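PDB 2P5Z: type VI secretion system component from Escherichia coli O6, which is a component of the type VI secretion system that resembles phage T4 tail proteins gp27 and gp5 and probably forms part of the needle-like injection device. Local coordinates for residues 301-304 against 305-309; 172-175 against 176-180; 189-193 against 194-198. All coordinates share one frame; numbering follows the deposited sequence.

Contact 1 of 3, residues 301-304 against 305-309; sequences IRHE and RYLNE
The carbonyl oxygen of E304 is held twice by N308, one turn further along helix 298-308. The backbone N of N308 donates to E304 O at 2.9 Å, the usual i to i+4 helix bond, and the side-chain ND2 of N308 reaches E304 O at 2.7 Å. The two donors arrive from opposite faces of the carbonyl plane, ND2 lying 43° out of it. ND2 also donates to G372 O, and OD1 accepts from R374 N, so both polar atoms of this buried amide have partners. The bonds before it follow the i to i+4 pattern, one of them weakly: R305 N bonds I301 O at 3.0 Å, L307 N bonds H303 O at 3.0 Å, and Y306 N makes a weak 3.3 Å bond to R302 O.

On the exposed flank, R302 and Y306 run side by side. Y306 CE2 sits over one face of the guanidinium, 4.1 Å from R302 CZ, the two planes 58° apart. R302 NH2 and Y306 OH are 3.2 Å apart, but the angle is too poor for a hydrogen bond. H303 CE1 meets L307 CD2 at 3.8 Å.

The buried pair E304 and N308 faces the segment after strand 359-366: E304 OE1 forms a salt bridge with R374 NE, and both residues pack on Y371. R305 NH1 reaches across separately to S180 O, near the end of helix 171-182.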
loop_
_atom_site.group_PDB
_atom_site.type_symbol
_atom_site.label_atom_id
_atom_site.label_comp_id
_atom_site.label_asym_id
_atom_site.label_seq_id
_atom_site.Cartn_x
_atom_site.Cartn_y
_atom_site.Cartn_z
ATOM N N ILE A 301 -14.583 1.059 23.889
ATOM C CA ILE A 301 -14.712 0.647 22.495
ATOM C C ILE A 301 -13.372 0.124 21.972
ATOM O O ILE A 301 -13.324 -0.953 21.374
ATOM C CB ILE A 301 -15.237 1.808 21.576
ATOM C CG1 ILE A 301 -16.680 2.214 21.916
ATOM C CG2 ILE A 301 -15.134 1.452 20.085
ATOM C CD1 ILE A 301 -17.674 1.083 21.975
ATOM N N ARG A 302 -12.284 0.850 22.235
ATOM C CA ARG A 302 -10.970 0.459 21.707
ATOM C C ARG A 302 -10.410 -0.817 22.354
ATOM O O ARG A 302 -9.588 -1.514 21.759
ATOM C CB ARG A 302 -9.960 1.614 21.769
ATOM C CG ARG A 302 -9.322 1.854 23.136
ATOM C CD ARG A 302 -8.073 2.713 23.041
ATOM N NE ARG A 302 -7.421 2.535 21.744
ATOM C CZ ARG A 302 -6.105 2.523 21.549
ATOM N NH1 ARG A 302 -5.270 2.662 22.574
ATOM N NH2 ARG A 302 -5.628 2.358 20.320
ATOM N N HIS A 303 -10.884 -1.136 23.554
ATOM C CA HIS A 303 -10.492 -2.364 24.210
ATOM C C HIS A 303 -11.247 -3.559 23.630
ATOM O O HIS A 303 -10.651 -4.603 23.370
ATOM C CB HIS A 303 -10.735 -2.271 25.717
ATOM C CG HIS A 303 -10.220 -3.453 26.479
ATOM N ND1 HIS A 303 -11.031 -4.243 27.271
ATOM C CD2 HIS A 303 -8.976 -3.992 26.550
ATOM C CE1 HIS A 303 -10.305 -5.204 27.813
ATOM N NE2 HIS A 303 -9.057 -5.077 27.390
ATOM N N GLU A 304 -12.556 -3.395 23.440
ATOM C CA GLU A 304 -13.396 -4.403 22.803
ATOM C C GLU A 304 -12.916 -4.737 21.382
ATOM O O GLU A 304 -13.015 -5.885 20.938
ATOM C CB GLU A 304 -14.859 -3.955 22.775
ATOM C CG GLU A 304 -15.539 -3.868 24.139
ATOM C CD GLU A 304 -17.070 -3.742 24.060
ATOM O OE1 GLU A 304 -17.662 -3.901 22.965
ATOM O OE2 GLU A 304 -17.696 -3.489 25.108
ATOM N N ARG A 305 -12.380 -3.738 20.685
ATOM C CA ARG A 305 -11.813 -3.926 19.355
ATOM C C ARG A 305 -10.529 -4.757 19.411
ATOM O O ARG A 305 -10.264 -5.540 18.500
ATOM C CB ARG A 305 -11.555 -2.569 18.681
ATOM C CG ARG A 305 -11.354 -2.627 17.168
ATOM C CD ARG A 305 -10.945 -1.269 16.580
ATOM N NE ARG A 305 -12.002 -0.260 16.710
ATOM C CZ ARG A 305 -11.872 0.918 17.320
ATOM N NH1 ARG A 305 -12.912 1.738 17.378
ATOM N NH2 ARG A 305 -10.716 1.286 17.865
ATOM N N TYR A 306 -9.743 -4.586 20.478
ATOM C CA TYR A 306 -8.526 -5.389 20.694
ATOM C C TYR A 306 -8.871 -6.842 20.984
ATOM O O TYR A 306 -8.238 -7.750 20.445
ATOM C CB TYR A 306 -7.647 -4.820 21.814
ATOM C CG TYR A 306 -6.762 -3.672 21.374
ATOM C CD1 TYR A 306 -6.188 -3.655 20.097
ATOM C CD2 TYR A 306 -6.482 -2.606 22.237
ATOM C CE1 TYR A 306 -5.370 -2.600 19.686
ATOM C CE2 TYR A 306 -5.664 -1.552 21.839
ATOM C CZ TYR A 306 -5.113 -1.556 20.564
ATOM O OH TYR A 306 -4.302 -0.516 20.166
ATOM N N LEU A 307 -9.892 -7.041 21.815
ATOM C CA LEU A 307 -10.433 -8.363 22.111
ATOM C C LEU A 307 -11.004 -9.046 20.850
ATOM O O LEU A 307 -10.853 -10.260 20.678
ATOM C CB LEU A 307 -11.491 -8.261 23.212
ATOM C CG LEU A 307 -11.094 -8.524 24.680
ATOM C CD1 LEU A 307 -9.628 -8.234 25.011
ATOM C CD2 LEU A 307 -12.019 -7.781 25.648
ATOM N N ASN A 308 -11.621 -8.257 19.967
ATOM C CA ASN A 308 -12.122 -8.746 18.688
ATOM C C ASN A 308 -11.045 -9.408 17.830
ATOM O O ASN A 308 -11.260 -10.488 17.289
ATOM C CB ASN A 308 -12.832 -7.628 17.889
ATOM C CG ASN A 308 -14.342 -7.576 18.156
ATOM O OD1 ASN A 308 -15.154 -7.900 17.283
ATOM N ND2 ASN A 308 -14.721 -7.188 19.377
ATOM N N GLU A 309 -9.882 -8.783 17.724
ATOM C CA GLU A 309 -8.845 -9.314 16.845
ATOM C C GLU A 309 -7.856 -10.235 17.563
ATOM O O GLU A 309 -6.903 -10.709 16.968
ATOM C CB GLU A 309 -8.118 -8.173 16.138
ATOM C CG GLU A 309 -7.624 -7.102 17.080
ATOM C CD GLU A 309 -7.069 -5.884 16.361
ATOM O OE1 GLU A 309 -5.913 -5.503 16.659
ATOM O OE2 GLU A 309 -7.782 -5.307 15.504
#

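Contact 2 of 3, residues 172-175 against 176-180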
loop_
_atom_site.group_PDB
_atom_site.type_symbol
_atom_site.label_atom_id
_atom_site.label_comp_id
_atom_site.label_asym_id
_atom_site.label_seq_id
_atom_site.Cartn_x
_atom_site.Cartn_y
_atom_site.Cartn_z
ATOM N N LEU A 172 -19.265 6.153 1.448
ATOM C CA LEU A 172 -19.107 4.870 2.151
ATOM C C LEU A 172 -17.979 4.910 3.166
ATOM O O LEU A 172 -18.164 4.495 4.305
ATOM C CB LEU A 172 -18.912 3.683 1.183
ATOM C CG LEU A 172 -18.910 2.276 1.830
ATOM C CD1 LEU A 172 -20.126 2.066 2.742
ATOM C CD2 LEU A 172 -18.818 1.160 0.808
ATOM N N THR A 173 -16.826 5.427 2.760
ATOM C CA THR A 173 -15.691 5.521 3.654
ATOM C C THR A 173 -16.037 6.405 4.848
ATOM O O THR A 173 -15.800 6.009 6.007
ATOM C CB THR A 173 -14.474 6.069 2.931
ATOM O OG1 THR A 173 -14.224 5.270 1.776
ATOM C CG2 THR A 173 -13.235 6.068 3.843
ATOM N N PHE A 174 -16.658 7.557 4.557
ATOM C CA PHE A 174 -17.034 8.529 5.589
ATOM C C PHE A 174 -17.959 7.930 6.637
ATOM O O PHE A 174 -17.681 8.002 7.854
ATOM C CB PHE A 174 -17.701 9.753 4.951
ATOM C CG PHE A 174 -18.110 10.809 5.943
ATOM C CD1 PHE A 174 -17.179 11.353 6.834
ATOM C CD2 PHE A 174 -19.420 11.261 5.988
ATOM C CE1 PHE A 174 -17.551 12.303 7.754
ATOM C CE2 PHE A 174 -19.799 12.233 6.902
ATOM C CZ PHE A 174 -18.868 12.752 7.785
ATOM N N VAL A 175 -19.040 7.322 6.151
ATOM C CA VAL A 175 -20.032 6.693 7.010
ATOM C C VAL A 175 -19.425 5.576 7.856
ATOM O O VAL A 175 -19.639 5.530 9.075
ATOM C CB VAL A 175 -21.237 6.191 6.182
ATOM C CG1 VAL A 175 -22.041 5.159 6.944
ATOM C CG2 VAL A 175 -22.137 7.381 5.782
ATOM N N SER A 176 -18.616 4.725 7.219
ATOM C CA SER A 176 -18.031 3.568 7.887
ATOM C C SER A 176 -17.043 4.013 8.949
ATOM O O SER A 176 -17.036 3.455 10.052
ATOM C CB SER A 176 -17.356 2.637 6.882
ATOM O OG SER A 176 -18.239 2.300 5.821
ATOM N N ARG A 177 -16.246 5.041 8.632
ATOM C CA ARG A 177 -15.336 5.646 9.607
ATOM C C ARG A 177 -16.073 6.170 10.844
ATOM O O ARG A 177 -15.678 5.858 11.978
ATOM C CB ARG A 177 -14.520 6.765 8.977
ATOM C CG ARG A 177 -13.573 7.418 9.963
ATOM C CD ARG A 177 -12.531 8.336 9.312
ATOM N NE ARG A 177 -13.092 9.500 8.621
ATOM C CZ ARG A 177 -13.591 10.589 9.221
ATOM N NH1 ARG A 177 -13.634 10.688 10.551
ATOM N NH2 ARG A 177 -14.060 11.586 8.477
ATOM N N LEU A 178 -17.162 6.914 10.629
ATOM C CA LEU A 178 -17.925 7.470 11.748
ATOM C C LEU A 178 -18.515 6.390 12.626
ATOM O O LEU A 178 -18.416 6.473 13.857
ATOM C CB LEU A 178 -19.057 8.401 11.284
ATOM C CG LEU A 178 -18.856 9.744 10.564
ATOM C CD1 LEU A 178 -20.153 10.492 10.585
ATOM C CD2 LEU A 178 -17.750 10.598 11.149
ATOM N N LEU A 179 -19.129 5.382 12.000
ATOM C CA LEU A 179 -19.687 4.256 12.746
ATOM C C LEU A 179 -18.606 3.472 13.490
ATOM O O LEU A 179 -18.801 3.076 14.640
ATOM C CB LEU A 179 -20.439 3.331 11.823
ATOM C CG LEU A 179 -21.642 3.922 11.088
ATOM C CD1 LEU A 179 -22.100 2.908 10.063
ATOM C CD2 LEU A 179 -22.773 4.284 12.041
ATOM N N SER A 180 -17.448 3.285 12.862
ATOM C CA SER A 180 -16.423 2.455 13.493
ATOM C C SER A 180 -15.730 3.134 14.669
ATOM O O SER A 180 -15.389 2.458 15.652
ATOM C CB SER A 180 -15.383 1.965 12.491
ATOM O OG SER A 180 -14.448 2.986 12.216
#
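L172 O is gripped by two donors of S176: the hydroxyl OG at 2.7 Å and the backbone N at 3.0 Å. This is the familiar helix arrangement in which a serine side chain adds a second bond to the carbonyl four residues earlier, here in helix 171-182. With OG anti to its own carbonyl carbon (chi1 -52°), the hydroxyl lies back over the preceding turn. OG and N approach from opposite faces of the L172 carbonyl plane, so the two can bond at once. The i to i+4 pattern continues with R177 N to T173 O at 2.8 Å and with L178 N to F174 O and L179 N to V175 O, evidence of a regular helix throughout.

F174 is the residue on which L178 and R177 both converge. L178 CG stands over one face of its ring, 4.2 Å from the centroid and 20° off the normal, a CH-pi contact, while L178 CD2 touches F174 CE1. The R177 guanidinium comes instead to the ring's edge, NH2 lying 3.5 Å from F174 CD1, with the planes 60° apart; it does not stack on the ring. R177 NE forms a salt bridge with E169 OE2, which helps hold the buried guanidinium in place.

The apolar flank packs against helix 131-140, V175 on I138 and L179 on V135, while F174 and L178 also reach V164 of strand 161-166. On that flank V175 and L179 point the same way, with CG1 of V175 3.8 Å from CD1 of L179.

Contact 3 of 3, residues 189-193 against 194-198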
loop_
_atom_site.group_PDB
_atom_site.type_symbol
_atom_site.label_atom_id
_atom_site.label_comp_id
_atom_site.label_asym_id
_atom_site.label_seq_id
_atom_site.Cartn_x
_atom_site.Cartn_y
_atom_site.Cartn_z
ATOM N N ALA A 189 -30.094 -7.596 5.898
ATOM C CA ALA A 189 -31.169 -8.551 6.133
ATOM C C ALA A 189 -32.156 -8.403 5.007
ATOM O O ALA A 189 -32.092 -7.439 4.244
ATOM C CB ALA A 189 -31.839 -8.301 7.478
ATOM N N THR A 190 -33.069 -9.355 4.890
ATOM C CA THR A 190 -33.979 -9.386 3.758
ATOM C C THR A 190 -35.403 -9.084 4.215
ATOM O O THR A 190 -35.851 -9.572 5.250
ATOM C CB THR A 190 -33.842 -10.738 3.018
ATOM O OG1 THR A 190 -32.548 -10.782 2.389
ATOM C CG2 THR A 190 -34.966 -10.959 1.958
ATOM N N ASP A 191 -36.083 -8.221 3.467
ATOM C CA ASP A 191 -37.500 -7.961 3.682
ATOM C C ASP A 191 -38.204 -8.892 2.720
ATOM O O ASP A 191 -38.190 -8.658 1.497
ATOM C CB ASP A 191 -37.829 -6.499 3.346
ATOM C CG ASP A 191 -39.246 -6.082 3.754
ATOM O OD1 ASP A 191 -40.240 -6.701 3.300
ATOM O OD2 ASP A 191 -39.364 -5.090 4.509
ATOM N N ALA A 192 -38.807 -9.940 3.275
ATOM C CA ALA A 192 -39.542 -10.924 2.484
ATOM C C ALA A 192 -40.629 -10.298 1.605
ATOM O O ALA A 192 -40.712 -10.622 0.415
ATOM C CB ALA A 192 -40.133 -12.003 3.389
ATOM N N ARG A 193 -41.421 -9.381 2.178
ATOM C CA ARG A 193 -42.549 -8.757 1.459
ATOM C C ARG A 193 -42.107 -7.773 0.386
ATOM O O ARG A 193 -42.615 -7.788 -0.728
ATOM C CB ARG A 193 -43.504 -8.024 2.406
ATOM C CG ARG A 193 -43.532 -8.522 3.829
ATOM C CD ARG A 193 -44.498 -7.693 4.677
ATOM N NE ARG A 193 -44.105 -6.282 4.805
ATOM C CZ ARG A 193 -44.772 -5.255 4.270
ATOM N NH1 ARG A 193 -44.336 -4.012 4.442
ATOM N NH2 ARG A 193 -45.875 -5.467 3.560
ATOM N N LEU A 194 -41.162 -6.908 0.726
ATOM C CA LEU A 194 -40.798 -5.847 -0.191
ATOM C C LEU A 194 -39.786 -6.318 -1.225
ATOM O O LEU A 194 -39.645 -5.688 -2.277
ATOM C CB LEU A 194 -40.290 -4.622 0.577
ATOM C CG LEU A 194 -41.272 -3.931 1.535
ATOM C CD1 LEU A 194 -40.583 -2.847 2.348
ATOM C CD2 LEU A 194 -42.459 -3.354 0.769
ATOM N N LYS A 195 -39.118 -7.438 -0.926
ATOM C CA LYS A 195 -38.053 -8.030 -1.774
ATOM C C LYS A 195 -36.861 -7.092 -1.925
ATOM O O LYS A 195 -36.479 -6.719 -3.042
ATOM C CB LYS A 195 -38.566 -8.483 -3.148
ATOM C CG LYS A 195 -39.533 -9.633 -3.097
ATOM C CD LYS A 195 -40.252 -9.792 -4.432
ATOM C CE LYS A 195 -40.751 -11.217 -4.609
ATOM N NZ LYS A 195 -41.094 -11.852 -3.293
ATOM N N ILE A 196 -36.306 -6.687 -0.787
ATOM C CA ILE A 196 -35.214 -5.738 -0.773
ATOM C C ILE A 196 -34.285 -6.092 0.363
ATOM O O ILE A 196 -34.679 -6.793 1.307
ATOM C CB ILE A 196 -35.693 -4.261 -0.544
ATOM C CG1 ILE A 196 -36.619 -4.168 0.673
ATOM C CG2 ILE A 196 -36.325 -3.650 -1.808
ATOM C CD1 ILE A 196 -36.682 -2.794 1.317
ATOM N N GLU A 197 -33.054 -5.602 0.261
ATOM C CA GLU A 197 -32.083 -5.694 1.348
ATOM C C GLU A 197 -32.187 -4.479 2.269
ATOM O O GLU A 197 -32.393 -3.351 1.816
ATOM C CB GLU A 197 -30.658 -5.849 0.790
ATOM C CG GLU A 197 -29.917 -4.559 0.408
ATOM C CD GLU A 197 -30.339 -3.934 -0.935
ATOM O OE1 GLU A 197 -31.343 -4.368 -1.545
ATOM O OE2 GLU A 197 -29.647 -2.988 -1.390
ATOM N N VAL A 198 -32.051 -4.735 3.565
ATOM C CA VAL A 198 -32.238 -3.752 4.621
ATOM C C VAL A 198 -30.964 -3.715 5.468
ATOM O O VAL A 198 -30.527 -4.763 5.959
ATOM C CB VAL A 198 -33.434 -4.164 5.547
ATOM C CG1 VAL A 198 -33.567 -3.231 6.733
ATOM C CG2 VAL A 198 -34.760 -4.246 4.761
#
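A G1 beta bulge, with K195 and I196 together opposite D191, ends the hairpin of strands 185-191 and 196-202. K195 carries the left-handed backbone usual at the first position of such a bulge, commonly a glycine, with phi 62°. Its N donates to D191 O at 2.9 Å, closing an i to i+4 turn.

D191 also braces that turn through its side chain. CG lies anti to the backbone N (chi1 -171°), which turns the carboxylate toward the backbone N of L194: OD1 accepts L194 N at 2.7 Å, the donor 45° out of the carboxylate plane, and OD2 lies beside L194 CD1. Beyond the bulge the strands are joined by D191 N to I196 O at 2.9 Å and by the reciprocal bonds of the hydrogen-bonded pair A189 and V198: A189 N to V198 O at 2.9 Å, V198 N to A189 O at 2.8 Å.

T190 and E197, a non-hydrogen-bonded pair, point to the other face, where both touch H88 of strand 85-99; T190 OG1 bonds T86 O and E197 OE2 forms a salt bridge with R113 NE. Strand 196-202 is central in its three-stranded sheet, flanked by strands 185-191 and 150-153.

Contact 2 is the most buried, with five of its eight touching residues buried, against three of eight in contact 1 and two of ten in contact 3, a surface contact. Distance from the chain centre does not order the last two. Contacts 1 and 2 each lie within a single helix, and both have a side chain doubling a backbone bond to the carbonyl four residues back, by an amide in one and a hydroxyl in the other. A probable hydrogen bond between R305 and S180 joins those helices. Contact 3, a hairpin end, relies on a carboxylate and cross-strand bonds. Only a short link joins helix 171-182 to strand 185-191, although the nearest atoms of contacts 2 and 3 are about 12 Å apart.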